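Local structure of Lin0012 protein (Listeria innocua, 3K17) at residues L150-G162 with Y175-L187. The protein probably acts as a phosphomevalonate kinase of the GHMP family, using ATP to phosphorylate mevalonate phosphate on the mevalonate route to isoprenoids. Numbering follows the deposited sequence.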
loop_
_atom_site.group_PDB
_atom_site.type_symbol
_atom_site.label_atom_id
_atom_site.label_comp_id
_atom_site.label_asym_id
_atom_site.label_seq_id
_atom_site.Cartn_x
_atom_site.Cartn_y
_atom_site.Cartn_z
ATOM N N LEU A 150 -27.559 9.472 -14.308
ATOM C CA LEU A 150 -26.176 9.091 -14.598
ATOM C C LEU A 150 -25.374 9.149 -13.304
ATOM O O LEU A 150 -24.599 8.249 -13.004
ATOM C CB LEU A 150 -25.540 10.048 -15.609
ATOM C CG LEU A 150 -25.969 9.942 -17.075
ATOM C CD1 LEU A 150 -25.248 10.993 -17.910
ATOM C CD2 LEU A 150 -25.645 8.547 -17.591
ATOM N N SER A 151 -25.563 10.225 -12.547
ATOM C CA SER A 151 -24.855 10.410 -11.284
ATOM C C SER A 151 -25.109 9.242 -10.338
ATOM O O SER A 151 -24.177 8.589 -9.867
ATOM C CB SER A 151 -25.309 11.711 -10.607
ATOM O OG SER A 151 -24.654 11.908 -9.357
ATOM N N HIS A 152 -26.383 8.980 -10.078
ATOM C CA HIS A 152 -26.778 7.934 -9.156
ATOM C C HIS A 152 -26.403 6.515 -9.578
ATOM O O HIS A 152 -26.013 5.707 -8.738
ATOM C CB HIS A 152 -28.285 8.024 -8.891
ATOM C CG HIS A 152 -28.736 7.249 -7.691
ATOM N ND1 HIS A 152 -28.967 5.890 -7.722
ATOM C CD2 HIS A 152 -28.982 7.643 -6.418
ATOM C CE1 HIS A 152 -29.339 5.480 -6.520
ATOM N NE2 HIS A 152 -29.354 6.524 -5.711
ATOM N N LEU A 153 -26.495 6.207 -10.865
ATOM C CA LEU A 153 -26.176 4.853 -11.298
ATOM C C LEU A 153 -24.687 4.513 -11.182
ATOM O O LEU A 153 -24.345 3.404 -10.790
ATOM C CB LEU A 153 -26.699 4.601 -12.719
ATOM C CG LEU A 153 -25.957 5.018 -13.984
ATOM C CD1 LEU A 153 -24.789 4.069 -14.235
ATOM C CD2 LEU A 153 -26.937 4.963 -15.167
ATOM N N VAL A 154 -23.787 5.442 -11.492
ATOM C CA VAL A 154 -22.379 5.081 -11.341
ATOM C C VAL A 154 -21.976 5.008 -9.861
ATOM O O VAL A 154 -21.046 4.285 -9.507
ATOM C CB VAL A 154 -21.430 6.041 -12.114
ATOM C CG1 VAL A 154 -21.771 6.000 -13.609
ATOM C CG2 VAL A 154 -21.524 7.449 -11.567
ATOM N N VAL A 155 -22.669 5.736 -8.986
ATOM C CA VAL A 155 -22.321 5.662 -7.563
ATOM C C VAL A 155 -22.931 4.400 -6.942
ATOM O O VAL A 155 -22.254 3.640 -6.253
ATOM C CB VAL A 155 -22.809 6.891 -6.777
ATOM C CG1 VAL A 155 -22.537 6.690 -5.285
ATOM C CG2 VAL A 155 -22.088 8.137 -7.273
ATOM N N GLN A 156 -24.214 4.177 -7.188
ATOM C CA GLN A 156 -24.876 2.996 -6.659
ATOM C C GLN A 156 -24.295 1.723 -7.304
ATOM O O GLN A 156 -24.163 0.698 -6.652
ATOM C CB GLN A 156 -26.383 3.093 -6.926
ATOM C CG GLN A 156 -27.211 1.918 -6.425
ATOM C CD GLN A 156 -27.107 1.723 -4.925
ATOM O OE1 GLN A 156 -27.010 2.687 -4.162
ATOM N NE2 GLN A 156 -27.142 0.468 -4.490
ATOM N N GLY A 157 -23.943 1.794 -8.580
ATOM C CA GLY A 157 -23.391 0.627 -9.256
ATOM C C GLY A 157 -24.474 -0.304 -9.782
ATOM O O GLY A 157 -24.178 -1.343 -10.372
ATOM N N ASN A 158 -25.731 0.068 -9.557
ATOM C CA ASN A 158 -26.882 -0.710 -10.017
ATOM C C ASN A 158 -28.152 0.073 -9.718
ATOM O O ASN A 158 -28.085 1.198 -9.219
ATOM C CB ASN A 158 -26.933 -2.080 -9.326
ATOM C CG ASN A 158 -26.892 -1.973 -7.814
ATOM O OD1 ASN A 158 -27.652 -1.224 -7.218
ATOM N ND2 ASN A 158 -26.000 -2.727 -7.191
ATOM N N GLY A 159 -29.305 -0.515 -10.023
ATOM C CA GLY A 159 -30.569 0.160 -9.784
ATOM C C GLY A 159 -31.186 0.659 -11.085
ATOM O O GLY A 159 -30.486 0.864 -12.083
ATOM N N SER A 160 -32.499 0.871 -11.068
ATOM C CA SER A 160 -33.235 1.320 -12.247
ATOM C C SER A 160 -33.330 2.828 -12.397
ATOM O O SER A 160 -33.632 3.322 -13.481
ATOM C CB SER A 160 -34.658 0.774 -12.195
ATOM O OG SER A 160 -35.365 1.389 -11.127
ATOM N N CYS A 161 -33.072 3.551 -11.309
ATOM C CA CYS A 161 -33.188 5.000 -11.292
ATOM C C CYS A 161 -34.664 5.410 -11.269
ATOM O O CYS A 161 -34.998 6.561 -11.515
ATOM C CB CYS A 161 -32.476 5.636 -12.486
ATOM S SG CYS A 161 -30.673 5.642 -12.290
ATOM N N GLY A 162 -35.540 4.453 -10.976
ATOM C CA GLY A 162 -36.960 4.760 -10.870
ATOM C C GLY A 162 -37.137 5.658 -9.653
ATOM O O GLY A 162 -38.041 6.500 -9.606
ATOM N N TYR A 175 -42.869 4.415 -14.316
ATOM C CA TYR A 175 -41.494 4.586 -14.776
ATOM C C TYR A 175 -41.020 3.400 -15.598
ATOM O O TYR A 175 -41.107 2.253 -15.152
ATOM C CB TYR A 175 -40.556 4.751 -13.577
ATOM C CG TYR A 175 -39.098 4.802 -13.971
ATOM C CD1 TYR A 175 -38.564 5.932 -14.581
ATOM C CD2 TYR A 175 -38.257 3.702 -13.770
ATOM C CE1 TYR A 175 -37.228 5.974 -14.986
ATOM C CE2 TYR A 175 -36.919 3.735 -14.174
ATOM C CZ TYR A 175 -36.412 4.874 -14.781
ATOM O OH TYR A 175 -35.093 4.920 -15.181
ATOM N N THR A 176 -40.515 3.671 -16.795
ATOM C CA THR A 176 -40.005 2.613 -17.651
ATOM C C THR A 176 -38.506 2.805 -17.841
ATOM O O THR A 176 -38.053 3.758 -18.482
ATOM C CB THR A 176 -40.708 2.603 -19.017
ATOM O OG1 THR A 176 -42.113 2.419 -18.818
ATOM C CG2 THR A 176 -40.165 1.473 -19.885
ATOM N N THR A 177 -37.752 1.872 -17.279
ATOM C CA THR A 177 -36.297 1.893 -17.294
ATOM C C THR A 177 -35.651 2.035 -18.665
ATOM O O THR A 177 -35.992 1.320 -19.604
ATOM C CB THR A 177 -35.748 0.622 -16.616
ATOM O OG1 THR A 177 -36.437 0.418 -15.373
ATOM C CG2 THR A 177 -34.245 0.758 -16.354
ATOM N N PHE A 178 -34.702 2.962 -18.758
ATOM C CA PHE A 178 -33.973 3.207 -19.994
ATOM C C PHE A 178 -33.072 2.014 -20.288
ATOM O O PHE A 178 -32.902 1.133 -19.444
ATOM C CB PHE A 178 -33.137 4.483 -19.854
ATOM C CG PHE A 178 -32.182 4.459 -18.683
ATOM C CD1 PHE A 178 -30.973 3.775 -18.762
ATOM C CD2 PHE A 178 -32.495 5.127 -17.504
ATOM C CE1 PHE A 178 -30.082 3.759 -17.675
ATOM C CE2 PHE A 178 -31.614 5.114 -16.412
ATOM C CZ PHE A 178 -30.410 4.431 -16.501
ATOM N N ASP A 179 -32.494 1.986 -21.483
ATOM C CA ASP A 179 -31.613 0.894 -21.879
ATOM C C ASP A 179 -30.293 1.006 -21.122
ATOM O O ASP A 179 -29.392 1.742 -21.523
ATOM C CB ASP A 179 -31.354 0.947 -23.384
ATOM C CG ASP A 179 -30.701 -0.319 -23.903
ATOM O OD1 ASP A 179 -29.861 -0.899 -23.184
ATOM O OD2 ASP A 179 -31.023 -0.724 -25.038
ATOM N N GLN A 180 -30.200 0.257 -20.028
ATOM C CA GLN A 180 -29.035 0.244 -19.147
ATOM C C GLN A 180 -27.699 -0.004 -19.841
ATOM O O GLN A 180 -26.741 0.749 -19.656
ATOM C CB GLN A 180 -29.238 -0.813 -18.063
ATOM C CG GLN A 180 -30.438 -0.557 -17.156
ATOM C CD GLN A 180 -30.041 0.049 -15.820
ATOM O OE1 GLN A 180 -29.279 1.003 -15.767
ATOM N NE2 GLN A 180 -30.566 -0.507 -14.736
ATOM N N GLU A 181 -27.643 -1.073 -20.625
ATOM C CA GLU A 181 -26.432 -1.444 -21.340
ATOM C C GLU A 181 -26.052 -0.354 -22.343
ATOM O O GLU A 181 -24.872 -0.049 -22.537
ATOM C CB GLU A 181 -26.657 -2.772 -22.061
ATOM C CG GLU A 181 -25.413 -3.614 -22.207
ATOM C CD GLU A 181 -25.671 -4.899 -22.972
ATOM O OE1 GLU A 181 -26.101 -4.818 -24.144
ATOM O OE2 GLU A 181 -25.445 -5.988 -22.397
ATOM N N TRP A 182 -27.064 0.230 -22.973
ATOM C CA TRP A 182 -26.858 1.291 -23.950
ATOM C C TRP A 182 -26.130 2.458 -23.281
ATOM O O TRP A 182 -25.198 3.023 -23.839
ATOM C CB TRP A 182 -28.211 1.758 -24.484
ATOM C CG TRP A 182 -28.145 2.797 -25.555
ATOM C CD1 TRP A 182 -28.058 2.585 -26.905
ATOM C CD2 TRP A 182 -28.201 4.214 -25.374
ATOM N NE1 TRP A 182 -28.062 3.788 -27.574
ATOM C CE2 TRP A 182 -28.149 4.803 -26.659
ATOM C CE3 TRP A 182 -28.292 5.049 -24.251
ATOM C CZ2 TRP A 182 -28.189 6.187 -26.849
ATOM C CZ3 TRP A 182 -28.331 6.420 -24.440
ATOM C CH2 TRP A 182 -28.280 6.978 -25.731
ATOM N N VAL A 183 -26.560 2.805 -22.070
ATOM C CA VAL A 183 -25.957 3.904 -21.325
ATOM C C VAL A 183 -24.545 3.607 -20.842
ATOM O O VAL A 183 -23.614 4.375 -21.100
ATOM C CB VAL A 183 -26.813 4.280 -20.094
ATOM C CG1 VAL A 183 -26.045 5.254 -19.202
ATOM C CG2 VAL A 183 -28.128 4.916 -20.544
ATOM N N LYS A 184 -24.389 2.493 -20.136
ATOM C CA LYS A 184 -23.095 2.115 -19.589
ATOM C C LYS A 184 -21.990 2.015 -20.630
ATOM O O LYS A 184 -20.880 2.481 -20.394
ATOM C CB LYS A 184 -23.221 0.798 -18.820
ATOM C CG LYS A 184 -24.103 0.910 -17.578
ATOM C CD LYS A 184 -24.390 -0.452 -16.962
ATOM C CE LYS A 184 -25.477 -0.360 -15.903
ATOM N NZ LYS A 184 -25.714 -1.668 -15.229
ATOM N N HIS A 185 -22.286 1.412 -21.779
ATOM C CA HIS A 185 -21.284 1.268 -22.832
ATOM C C HIS A 185 -20.811 2.623 -23.321
ATOM O O HIS A 185 -19.616 2.845 -23.499
ATOM C CB HIS A 185 -21.853 0.484 -24.016
ATOM C CG HIS A 185 -22.138 -0.953 -23.712
ATOM N ND1 HIS A 185 -22.759 -1.794 -24.613
ATOM C CD2 HIS A 185 -21.885 -1.701 -22.614
ATOM C CE1 HIS A 185 -22.875 -2.997 -24.081
ATOM N NE2 HIS A 185 -22.353 -2.969 -22.868
ATOM N N ARG A 186 -21.759 3.529 -23.530
ATOM C CA ARG A 186 -21.454 4.863 -24.024
ATOM C C ARG A 186 -20.764 5.781 -23.017
ATOM O O ARG A 186 -20.190 6.802 -23.392
ATOM C CB ARG A 186 -22.737 5.497 -24.567
ATOM C CG ARG A 186 -23.161 4.842 -25.880
ATOM C CD ARG A 186 -24.637 5.002 -26.197
ATOM N NE ARG A 186 -25.085 3.896 -27.040
ATOM C CZ ARG A 186 -24.635 3.674 -28.266
ATOM N NH1 ARG A 186 -23.735 4.489 -28.794
ATOM N NH2 ARG A 186 -25.061 2.628 -28.958
ATOM N N LEU A 187 -20.818 5.418 -21.744
ATOM C CA LEU A 187 -20.149 6.210 -20.723
ATOM C C LEU A 187 -18.658 6.309 -21.032
ATOM O O LEU A 187 -18.018 7.299 -20.696
ATOM C CB LEU A 187 -20.312 5.572 -19.344
ATOM C CG LEU A 187 -21.629 5.811 -18.611
ATOM C CD1 LEU A 187 -21.559 5.156 -17.234
ATOM C CD2 LEU A 187 -21.870 7.296 -18.468
#
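With CG of Y175 swung opposite its own backbone N (chi1 175°), the ring turns one face to G162 CA, whereas Q180, bent at chi2 (-101°), turns its amide back to G159. The tyrosine suits its place twice over. Y175 OH donates to S160 O at 2.8 Å, and the ring face receives CA of G162 in a CH-pi contact, 3.6 Å from the Y175 centroid; lacking a side chain, glycine lets its backbone come this close. S160 OG accepts from G162 N, an ST turn that shapes the chain just before helix 162-169. The Q180 amide gives NE2 to G159 O at 3.0 Å, meeting that oxygen from above its carbonyl plane, and NE2 also bonds V24 O, whereas the buried OE1 finds no partner. In this GHMP-kinase fold residues 150-156, the end of helix 141-156, cross helix 180-187 at 84°, with strand 172-176 leading into the second. Branched aliphatic residues fill the crossing: L150 CD2 lies 3.7 Å from V183 CG1, and V154 CG1 meets L187 CD1. L153 CD2 approaches F178 CZ obliquely at 3.8 Å, while C161 brings CB and its sulfur to the edge of the same phenyl ring, which W200 also meets edge-to-face.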